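Local coordinates for protein succinate dehydrogenase subunit A (Mycolicibacterium smegmatis, PDB 7D6V) that probably oxidises succinate to fumarate at its bound FAD, as the flavoprotein subunit of a mycobacterial succinate dehydrogenase that passes the electrons on to an iron-sulfur subunit, at residues E88-A91 with Q92-D96; Q153-K156 with R157-D161; L240-M243 with E244-Q247; E477-P481 with Y482-A486. All coordinates share one frame; numbering follows the deposited sequence.

Contact 1. Residues E88-A91 with Q92-D96; sequences ELHA and QEAPD
Gln92 N donates to Glu88 O at 3.0 Å as in any helix, but one residue later the pattern slackens: Glu93 N has only weak bonds to Leu89 O and His90 O, and Pro95, which has no N-H to give, sets its CD 3.9 Å from Ala91 O. Gln92 has its CG between the backbone N and the carbonyl carbon (chi1 58°), which turns the chain back over Glu88 O. Its amide then crosses the Glu88 side chain at a slant, NE2 lying 3.7 Å from Glu88 CG and the amide and carboxylate planes 45° apart. The Glu88 carboxylate spends its charge on Arg85 and Arg606. Leu89 and Glu93 run side by side in the same direction, which brings Leu89 CD1 near Glu93 OE2, an oxygen that forms a salt bridge with Arg438. On another side of the helix the methyl CB of Ala94 sits over one face of the His90 ring, whose NE2 is hydrogen-bonded to Ser430. The His90 side chain is about 9 Å from the FAD. This is a proline-kinked helix, 84-102, packed against helices 67-76 and 427-448 beside the flavin pocket of the FAD-binding fold.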
loop_
_atom_site.group_PDB
_atom_site.type_symbol
_atom_site.label_atom_id
_atom_site.label_comp_id
_atom_site.label_asym_id
_atom_site.label_seq_id
_atom_site.Cartn_x
_atom_site.Cartn_y
_atom_site.Cartn_z
ATOM N N GLU A 88 -5.763 31.414 -1.272
ATOM C CA GLU A 88 -7.110 31.711 -0.793
ATOM C C GLU A 88 -8.116 30.703 -1.322
ATOM O O GLU A 88 -8.991 30.230 -0.582
ATOM C CB GLU A 88 -7.508 33.124 -1.210
ATOM C CG GLU A 88 -8.990 33.408 -1.084
ATOM C CD GLU A 88 -9.438 34.547 -1.971
ATOM O OE1 GLU A 88 -8.743 34.837 -2.965
ATOM O OE2 GLU A 88 -10.484 35.156 -1.674
ATOM N N LEU A 89 -7.997 30.352 -2.600
ATOM C CA LEU A 89 -8.958 29.457 -3.221
ATOM C C LEU A 89 -8.837 28.051 -2.646
ATOM O O LEU A 89 -9.849 27.394 -2.370
ATOM C CB LEU A 89 -8.721 29.485 -4.729
ATOM C CG LEU A 89 -9.712 28.973 -5.753
ATOM C CD1 LEU A 89 -10.960 29.815 -5.670
ATOM C CD2 LEU A 89 -9.077 29.124 -7.115
ATOM N N HIS A 90 -7.603 27.596 -2.413
ATOM C CA HIS A 90 -7.383 26.317 -1.748
ATOM C C HIS A 90 -7.920 26.330 -0.326
ATOM O O HIS A 90 -8.497 25.341 0.134
ATOM C CB HIS A 90 -5.893 25.985 -1.752
ATOM C CG HIS A 90 -5.518 24.848 -0.855
ATOM N ND1 HIS A 90 -5.140 25.030 0.458
ATOM C CD2 HIS A 90 -5.428 23.519 -1.090
ATOM C CE1 HIS A 90 -4.850 23.860 0.997
ATOM N NE2 HIS A 90 -5.016 22.927 0.080
ATOM N N ALA A 91 -7.726 27.438 0.392
ATOM C CA ALA A 91 -8.212 27.517 1.763
ATOM C C ALA A 91 -9.728 27.415 1.820
ATOM O O ALA A 91 -10.277 26.701 2.666
ATOM C CB ALA A 91 -7.739 28.815 2.416
ATOM N N GLN A 92 -10.427 28.109 0.926
ATOM C CA GLN A 92 -11.879 28.120 1.014
ATOM C C GLN A 92 -12.553 26.996 0.237
ATOM O O GLN A 92 -13.774 26.850 0.340
ATOM C CB GLN A 92 -12.441 29.472 0.562
ATOM C CG GLN A 92 -12.091 29.888 -0.838
ATOM C CD GLN A 92 -12.261 31.376 -1.049
ATOM O OE1 GLN A 92 -12.539 32.116 -0.108
ATOM N NE2 GLN A 92 -12.102 31.824 -2.288
ATOM N N GLU A 93 -11.809 26.188 -0.517
ATOM C CA GLU A 93 -12.403 25.059 -1.222
ATOM C C GLU A 93 -11.923 23.702 -0.727
ATOM O O GLU A 93 -12.395 22.679 -1.229
ATOM C CB GLU A 93 -12.139 25.178 -2.724
ATOM C CG GLU A 93 -12.760 26.401 -3.364
ATOM C CD GLU A 93 -12.559 26.431 -4.858
ATOM O OE1 GLU A 93 -11.855 25.542 -5.378
ATOM O OE2 GLU A 93 -13.104 27.339 -5.515
ATOM N N ALA A 94 -11.006 23.657 0.233
ATOM C CA ALA A 94 -10.454 22.392 0.707
ATOM C C ALA A 94 -11.463 21.517 1.451
ATOM O O ALA A 94 -11.497 20.306 1.205
ATOM C CB ALA A 94 -9.231 22.641 1.593
ATOM N N PRO A 95 -12.275 22.051 2.376
ATOM C CA PRO A 95 -13.223 21.171 3.084
ATOM C C PRO A 95 -14.220 20.475 2.174
ATOM O O PRO A 95 -14.593 19.328 2.446
ATOM C CB PRO A 95 -13.923 22.127 4.057
ATOM C CG PRO A 95 -12.974 23.232 4.243
ATOM C CD PRO A 95 -12.321 23.420 2.923
ATOM N N ASP A 96 -14.662 21.136 1.101
ATOM C CA ASP A 96 -15.628 20.525 0.194
ATOM C C ASP A 96 -15.054 19.288 -0.483
ATOM O O ASP A 96 -15.744 18.271 -0.620
ATOM C CB ASP A 96 -16.073 21.540 -0.855
ATOM C CG ASP A 96 -17.031 22.567 -0.303
ATOM O OD1 ASP A 96 -17.862 22.208 0.555
ATOM O OD2 ASP A 96 -16.954 23.738 -0.730
#

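Contact 2. Residues Q153-K156 with R157-D161; sequences QEDK and RELGD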
loop_
_atom_site.group_PDB
_atom_site.type_symbol
_atom_site.label_atom_id
_atom_site.label_comp_id
_atom_site.label_asym_id
_atom_site.label_seq_id
_atom_site.Cartn_x
_atom_site.Cartn_y
_atom_site.Cartn_z
ATOM N N GLN A 153 -18.659 1.956 -14.624
ATOM C CA GLN A 153 -19.779 1.029 -14.464
ATOM C C GLN A 153 -21.099 1.687 -14.854
ATOM O O GLN A 153 -21.949 1.066 -15.508
ATOM C CB GLN A 153 -19.842 0.516 -13.027
ATOM C CG GLN A 153 -18.836 -0.568 -12.712
ATOM C CD GLN A 153 -18.689 -0.809 -11.227
ATOM O OE1 GLN A 153 -19.142 -0.013 -10.410
ATOM N NE2 GLN A 153 -18.050 -1.912 -10.868
ATOM N N GLU A 154 -21.287 2.949 -14.459
ATOM C CA GLU A 154 -22.468 3.689 -14.899
ATOM C C GLU A 154 -22.483 3.846 -16.416
ATOM O O GLU A 154 -23.538 3.740 -17.053
ATOM C CB GLU A 154 -22.523 5.060 -14.226
ATOM C CG GLU A 154 -22.484 5.027 -12.714
ATOM C CD GLU A 154 -22.228 6.396 -12.113
ATOM O OE1 GLU A 154 -22.788 7.384 -12.628
ATOM O OE2 GLU A 154 -21.461 6.484 -11.131
ATOM N N ASP A 155 -21.317 4.117 -17.006
ATOM C CA ASP A 155 -21.225 4.208 -18.461
ATOM C C ASP A 155 -21.582 2.883 -19.120
ATOM O O ASP A 155 -22.226 2.860 -20.172
ATOM C CB ASP A 155 -19.821 4.646 -18.877
ATOM C CG ASP A 155 -19.535 6.089 -18.533
ATOM O OD1 ASP A 155 -20.493 6.881 -18.443
ATOM O OD2 ASP A 155 -18.348 6.431 -18.352
ATOM N N LYS A 156 -21.155 1.771 -18.527
ATOM C CA LYS A 156 -21.523 0.460 -19.047
ATOM C C LYS A 156 -23.030 0.258 -19.011
ATOM O O LYS A 156 -23.627 -0.218 -19.982
ATOM C CB LYS A 156 -20.821 -0.632 -18.246
ATOM C CG LYS A 156 -21.286 -2.035 -18.568
ATOM C CD LYS A 156 -20.804 -2.479 -19.930
ATOM C CE LYS A 156 -20.842 -3.988 -20.050
ATOM N NZ LYS A 156 -20.276 -4.444 -21.344
ATOM N N ARG A 157 -23.663 0.608 -17.891
ATOM C CA ARG A 157 -25.107 0.415 -17.790
ATOM C C ARG A 157 -25.872 1.305 -18.761
ATOM O O ARG A 157 -26.883 0.878 -19.328
ATOM C CB ARG A 157 -25.590 0.649 -16.360
ATOM C CG ARG A 157 -25.187 -0.441 -15.389
ATOM C CD ARG A 157 -25.872 -0.260 -14.048
ATOM N NE ARG A 157 -25.430 0.946 -13.357
ATOM C CZ ARG A 157 -24.386 0.991 -12.538
ATOM N NH1 ARG A 157 -23.679 -0.104 -12.302
ATOM N NH2 ARG A 157 -24.054 2.131 -11.948
ATOM N N GLU A 158 -25.420 2.541 -18.973
ATOM C CA GLU A 158 -26.252 3.459 -19.745
ATOM C C GLU A 158 -25.907 3.486 -21.232
ATOM O O GLU A 158 -26.809 3.488 -22.075
ATOM C CB GLU A 158 -26.168 4.867 -19.152
ATOM C CG GLU A 158 -26.772 4.952 -17.760
ATOM C CD GLU A 158 -28.274 4.720 -17.762
ATOM O OE1 GLU A 158 -28.936 5.076 -18.758
ATOM O OE2 GLU A 158 -28.789 4.163 -16.770
ATOM N N LEU A 159 -24.622 3.512 -21.578
ATOM C CA LEU A 159 -24.195 3.577 -22.968
ATOM C C LEU A 159 -23.737 2.237 -23.528
ATOM O O LEU A 159 -23.505 2.138 -24.736
ATOM C CB LEU A 159 -23.067 4.602 -23.122
ATOM C CG LEU A 159 -23.324 5.970 -22.491
ATOM C CD1 LEU A 159 -22.035 6.746 -22.343
ATOM C CD2 LEU A 159 -24.325 6.755 -23.316
ATOM N N GLY A 160 -23.605 1.211 -22.695
ATOM C CA GLY A 160 -23.205 -0.097 -23.171
ATOM C C GLY A 160 -21.718 -0.316 -23.308
ATOM O O GLY A 160 -21.308 -1.211 -24.055
ATOM N N ASP A 161 -20.894 0.462 -22.611
ATOM C CA ASP A 161 -19.448 0.346 -22.737
ATOM C C ASP A 161 -18.801 0.973 -21.513
ATOM O O ASP A 161 -19.151 2.094 -21.137
ATOM C CB ASP A 161 -18.964 1.030 -24.022
ATOM C CG ASP A 161 -17.468 0.901 -24.236
ATOM O OD1 ASP A 161 -16.812 0.124 -23.510
ATOM O OD2 ASP A 161 -16.945 1.581 -25.141
#
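Arg157 starts with CG beside its backbone N (chi1 -72°) and bends again at chi3 (-66°), and the two turns together lay its guanidinium back over the preceding turn of the helix. One face of the group thus lies above Gln153 O, which is 3.8 Å from the plane and over its centre. NH2 reaches further, to 3.4 Å from Glu154 CG, so Arg157 meets the aliphatic part of Glu154. The carboxylate and guanidinium are nearly parallel, yet Glu154 OE2 and Arg157 NH2 stay 5.1 Å apart, too far for a salt bridge; the opposite charges probably still attract. Beneath this, Arg157 N and Glu158 N make ordinary helical bonds to Gln153 O and Glu154 O.

The contact belongs to the C-terminal end of helix 136-159, where Gly160, with positive phi (85°), is the first residue to leave helical geometry. Asp155 O takes a good bond from Leu159 N at 2.9 Å and a weak one from Gly160 N, which also reaches Lys156 O weakly at 3.1 Å. Past the glycine the chain swings back alongside Lys156: the lysine bends at chi2, bringing CD 4.0 Å from Asp161 N, and Lys156 CA makes a C-H...O contact with Asp161 O at 3.6 Å. Asp155 and Leu159 point the same way, side by side, and Asp155 OD1 forms a salt bridge with Arg28. The amide of Gln153 leaves the helix altogether, hydrogen-bonding to Ile115 O and Ser117 OG of the iron-sulfur subunit.

Contact 3. Residues L240-M243 with E244-Q247; sequences LINM and EFIQ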
loop_
_atom_site.group_PDB
_atom_site.type_symbol
_atom_site.label_atom_id
_atom_site.label_comp_id
_atom_site.label_asym_id
_atom_site.label_seq_id
_atom_site.Cartn_x
_atom_site.Cartn_y
_atom_site.Cartn_z
ATOM N N LEU A 240 7.879 28.008 -16.600
ATOM C CA LEU A 240 8.073 27.441 -15.276
ATOM C C LEU A 240 8.443 28.554 -14.307
ATOM O O LEU A 240 9.116 29.519 -14.677
ATOM C CB LEU A 240 9.168 26.368 -15.294
ATOM C CG LEU A 240 8.771 24.898 -15.447
ATOM C CD1 LEU A 240 7.863 24.684 -16.635
ATOM C CD2 LEU A 240 10.017 24.052 -15.589
ATOM N N ILE A 241 7.989 28.423 -13.062
ATOM C CA ILE A 241 8.269 29.408 -12.027
ATOM C C ILE A 241 8.786 28.694 -10.789
ATOM O O ILE A 241 8.510 27.516 -10.562
ATOM C CB ILE A 241 7.033 30.258 -11.662
ATOM C CG1 ILE A 241 5.867 29.362 -11.247
ATOM C CG2 ILE A 241 6.624 31.128 -12.818
ATOM C CD1 ILE A 241 4.778 30.098 -10.513
ATOM N N ASN A 242 9.547 29.437 -9.985
ATOM C CA ASN A 242 9.986 28.999 -8.659
ATOM C C ASN A 242 10.745 27.678 -8.706
ATOM O O ASN A 242 10.653 26.869 -7.782
ATOM C CB ASN A 242 8.802 28.889 -7.697
ATOM C CG ASN A 242 8.137 30.217 -7.443
ATOM O OD1 ASN A 242 8.702 31.271 -7.728
ATOM N ND2 ASN A 242 6.927 30.178 -6.909
ATOM N N MET A 243 11.516 27.449 -9.769
ATOM C CA MET A 243 12.221 26.182 -9.900
ATOM C C MET A 243 13.402 26.063 -8.949
ATOM O O MET A 243 13.924 24.959 -8.774
ATOM C CB MET A 243 12.691 25.988 -11.341
ATOM C CG MET A 243 11.582 25.594 -12.301
ATOM S SD MET A 243 10.379 24.466 -11.574
ATOM C CE MET A 243 11.188 22.892 -11.812
ATOM N N GLU A 244 13.828 27.161 -8.329
ATOM C CA GLU A 244 14.899 27.136 -7.344
ATOM C C GLU A 244 14.413 26.765 -5.953
ATOM O O GLU A 244 15.230 26.676 -5.032
ATOM C CB GLU A 244 15.596 28.497 -7.292
ATOM C CG GLU A 244 14.736 29.619 -6.739
ATOM C CD GLU A 244 13.879 30.289 -7.796
ATOM O OE1 GLU A 244 13.316 29.583 -8.656
ATOM O OE2 GLU A 244 13.764 31.529 -7.767
ATOM N N PHE A 245 13.117 26.550 -5.774
ATOM C CA PHE A 245 12.537 26.273 -4.465
ATOM C C PHE A 245 12.233 24.785 -4.385
ATOM O O PHE A 245 11.213 24.315 -4.892
ATOM C CB PHE A 245 11.298 27.129 -4.241
ATOM C CG PHE A 245 11.612 28.574 -4.030
ATOM C CD1 PHE A 245 11.335 29.504 -5.008
ATOM C CD2 PHE A 245 12.205 28.997 -2.859
ATOM C CE1 PHE A 245 11.637 30.827 -4.821
ATOM C CE2 PHE A 245 12.506 30.321 -2.664
ATOM C CZ PHE A 245 12.221 31.237 -3.644
ATOM N N ILE A 246 13.127 24.048 -3.738
ATOM C CA ILE A 246 13.013 22.607 -3.572
ATOM C C ILE A 246 13.103 22.305 -2.088
ATOM O O ILE A 246 13.984 22.827 -1.396
ATOM C CB ILE A 246 14.106 21.858 -4.356
ATOM C CG1 ILE A 246 13.875 22.004 -5.857
ATOM C CG2 ILE A 246 14.143 20.395 -3.961
ATOM C CD1 ILE A 246 14.979 21.434 -6.696
ATOM N N GLN A 247 12.189 21.478 -1.596
ATOM C CA GLN A 247 12.225 21.071 -0.201
ATOM C C GLN A 247 13.272 19.983 -0.014
ATOM O O GLN A 247 13.256 18.962 -0.708
ATOM C CB GLN A 247 10.853 20.588 0.255
ATOM C CG GLN A 247 10.726 20.486 1.760
ATOM C CD GLN A 247 9.306 20.657 2.233
ATOM O OE1 GLN A 247 8.775 21.764 2.257
ATOM N NE2 GLN A 247 8.673 19.552 2.599
#
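Asn242 and Phe245 meet at the two ends of a tight turn, through both backbone and side chain. Phe245 N donates to Asn242 O at 3.2 Å; the N-H points well at the oxygen, although the nitrogen stands above the carbonyl plane, 58° out of it. Both residues have CG beside the backbone N, and their side chains cross at a slant. Asn242 CB comes to the edge of the Phe245 ring, near its plane, 3.7 Å from CD1, while the Asn242 amide is turned perpendicular to the ring.

Glu244 is folded back on itself. Its CG is wedged between backbone N and carbonyl carbon (chi1 68°), and a second bend at chi2 (-87°) curls the carboxylate back over the turn. OE1 ends up near Met243 N, but the angle is too poor for a hydrogen bond. The other oxygen, OE2, forms a salt bridge with Arg557, which would hold the curl in place, and Glu244 CG lies 3.8 Å above one face of the Phe245 ring, toward its rim. Beyond the turn, Ile246 CG1 approaches Met243 O at 4.2 Å, while the Met243 side chain, bent at chi2 and chi3, packs on His230.

This is a buried type I beta turn, Asn242 to Phe245, linking the short strand 240-241 to strand 246-253. The two do not form a hairpin with each other: both pair antiparallel with strand 383-395 of the FAD-binding fold.

Contact 4. Residues E477-P481 with Y482-A486; sequences EPENP and YTLHA
Asn480 is the N-cap of helix 481-495, its side chain taking the N-H of Tyr482 in the first turn, and Pro481 is the first helical residue. The Asn480 CG stands opposite the backbone N (chi1 -163°), which swings OD1 round to the start of the helix, where it accepts a weak bond from Tyr482 N at 3.1 Å. The same oxygen lies in the plane of the Tyr482 ring at its edge, 3.4 Å from CD2, with the amide tilted 35° against the ring. Regular helical bonding begins at once: Leu484 N donates to Asn480 O at 3.2 Å in a nearly straight bond, and His485 N to Pro481 O at 2.9 Å. Pro481 fits this first turn, where a missing N-H costs no helical bond. Glu479, one residue before the cap, packs its CB methylene 3.7 Å from Leu484 CD1, the side chains crossing at about a right angle. The Glu479 carboxylate goes to Arg518 in a salt bridge. Leu484 packs on helix 502-518, and Tyr482 and His485 lean on helix 532-556, His485 NE2 also bonding to Lys214 O. Tyr482 OH reaches Pro46 O of the iron-sulfur subunit, so the helix start meets both two helices of its own chain and the partner protein.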
loop_
_atom_site.group_PDB
_atom_site.type_symbol
_atom_site.label_atom_id
_atom_site.label_comp_id
_atom_site.label_asym_id
_atom_site.label_seq_id
_atom_site.Cartn_x
_atom_site.Cartn_y
_atom_site.Cartn_z
ATOM N N GLU A 477 31.379 6.262 -30.028
ATOM C CA GLU A 477 31.637 6.773 -28.683
ATOM C C GLU A 477 30.376 6.644 -27.834
ATOM O O GLU A 477 29.856 7.652 -27.341
ATOM C CB GLU A 477 32.120 8.224 -28.715
ATOM C CG GLU A 477 33.477 8.401 -29.369
ATOM C CD GLU A 477 34.591 7.753 -28.575
ATOM O OE1 GLU A 477 34.488 7.708 -27.330
ATOM O OE2 GLU A 477 35.567 7.281 -29.195
ATOM N N PRO A 478 29.870 5.429 -27.630
ATOM C CA PRO A 478 28.569 5.265 -26.972
ATOM C C PRO A 478 28.594 5.676 -25.508
ATOM O O PRO A 478 29.629 5.675 -24.841
ATOM C CB PRO A 478 28.290 3.766 -27.111
ATOM C CG PRO A 478 29.628 3.150 -27.248
ATOM C CD PRO A 478 30.468 4.133 -27.992
ATOM N N GLU A 479 27.411 6.029 -25.012
ATOM C CA GLU A 479 27.202 6.384 -23.618
ATOM C C GLU A 479 26.134 5.487 -23.012
ATOM O O GLU A 479 25.068 5.291 -23.600
ATOM C CB GLU A 479 26.785 7.849 -23.473
ATOM C CG GLU A 479 27.770 8.840 -24.053
ATOM C CD GLU A 479 28.932 9.113 -23.125
ATOM O OE1 GLU A 479 29.974 9.604 -23.605
ATOM O OE2 GLU A 479 28.803 8.832 -21.915
ATOM N N ASN A 480 26.425 4.946 -21.842
ATOM C CA ASN A 480 25.446 4.160 -21.102
ATOM C C ASN A 480 24.454 5.088 -20.408
ATOM O O ASN A 480 24.872 6.032 -19.730
ATOM C CB ASN A 480 26.142 3.272 -20.076
ATOM C CG ASN A 480 25.254 2.160 -19.570
ATOM O OD1 ASN A 480 24.534 2.323 -18.590
ATOM N ND2 ASN A 480 25.303 1.016 -20.237
ATOM N N PRO A 481 23.145 4.871 -20.572
ATOM C CA PRO A 481 22.173 5.746 -19.892
ATOM C C PRO A 481 22.309 5.752 -18.380
ATOM O O PRO A 481 22.145 6.804 -17.750
ATOM C CB PRO A 481 20.818 5.172 -20.331
ATOM C CG PRO A 481 21.104 4.350 -21.531
ATOM C CD PRO A 481 22.491 3.835 -21.384
ATOM N N TYR A 482 22.604 4.598 -17.778
ATOM C CA TYR A 482 22.708 4.516 -16.326
ATOM C C TYR A 482 23.891 5.323 -15.808
ATOM O O TYR A 482 23.786 6.001 -14.779
ATOM C CB TYR A 482 22.821 3.053 -15.899
ATOM C CG TYR A 482 21.597 2.226 -16.218
ATOM C CD1 TYR A 482 20.559 2.109 -15.308
ATOM C CD2 TYR A 482 21.479 1.564 -17.429
ATOM C CE1 TYR A 482 19.442 1.358 -15.592
ATOM C CE2 TYR A 482 20.361 0.811 -17.723
ATOM C CZ TYR A 482 19.347 0.712 -16.801
ATOM O OH TYR A 482 18.233 -0.038 -17.085
ATOM N N THR A 483 25.022 5.268 -16.514
ATOM C CA THR A 483 26.192 6.044 -16.120
ATOM C C THR A 483 25.907 7.539 -16.184
ATOM O O THR A 483 26.247 8.291 -15.260
ATOM C CB THR A 483 27.376 5.673 -17.014
ATOM O OG1 THR A 483 27.787 4.333 -16.727
ATOM C CG2 THR A 483 28.545 6.615 -16.788
ATOM N N LEU A 484 25.268 7.988 -17.266
ATOM C CA LEU A 484 24.928 9.400 -17.400
ATOM C C LEU A 484 23.961 9.835 -16.309
ATOM O O LEU A 484 24.100 10.926 -15.740
ATOM C CB LEU A 484 24.321 9.665 -18.778
ATOM C CG LEU A 484 25.246 9.833 -19.983
ATOM C CD1 LEU A 484 24.443 9.741 -21.267
ATOM C CD2 LEU A 484 25.998 11.139 -19.929
ATOM N N HIS A 485 22.966 8.997 -16.012
ATOM C CA HIS A 485 22.006 9.325 -14.966
ATOM C C HIS A 485 22.689 9.451 -13.611
ATOM O O HIS A 485 22.399 10.377 -12.844
ATOM C CB HIS A 485 20.906 8.268 -14.917
ATOM C CG HIS A 485 19.829 8.565 -13.922
ATOM N ND1 HIS A 485 19.128 7.577 -13.267
ATOM C CD2 HIS A 485 19.331 9.740 -13.472
ATOM C CE1 HIS A 485 18.245 8.129 -12.457
ATOM N NE2 HIS A 485 18.347 9.442 -12.563
ATOM N N ALA A 486 23.598 8.526 -13.298
ATOM C CA ALA A 486 24.316 8.592 -12.030
ATOM C C ALA A 486 25.181 9.842 -11.946
ATOM O O ALA A 486 25.257 10.482 -10.890
ATOM C CB ALA A 486 25.166 7.337 -11.844
#

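In the fold
Along the chain the four contacts follow one another without overlap; the first three belong to the FAD-binding part of the sequence, and contact 4 comes at the start of helix 481-495. They touch nowhere; contacts 1 and 3 are closest, their centres 23 Å apart, and contacts 2 and 4 farthest, at 48 Å. Contact 1 lies mid-helix in 84-102 beside the flavin, contact 2 at the C-terminal end of helix 136-159, and contact 3 at a turn between strands on 383-395. Contacts 3 and 4 share a neighbour, helix 532-556, which both pack against. Contacts 2 and 4 each send one side chain to the iron-sulfur subunit, though their nearest atoms are about 36 Å apart.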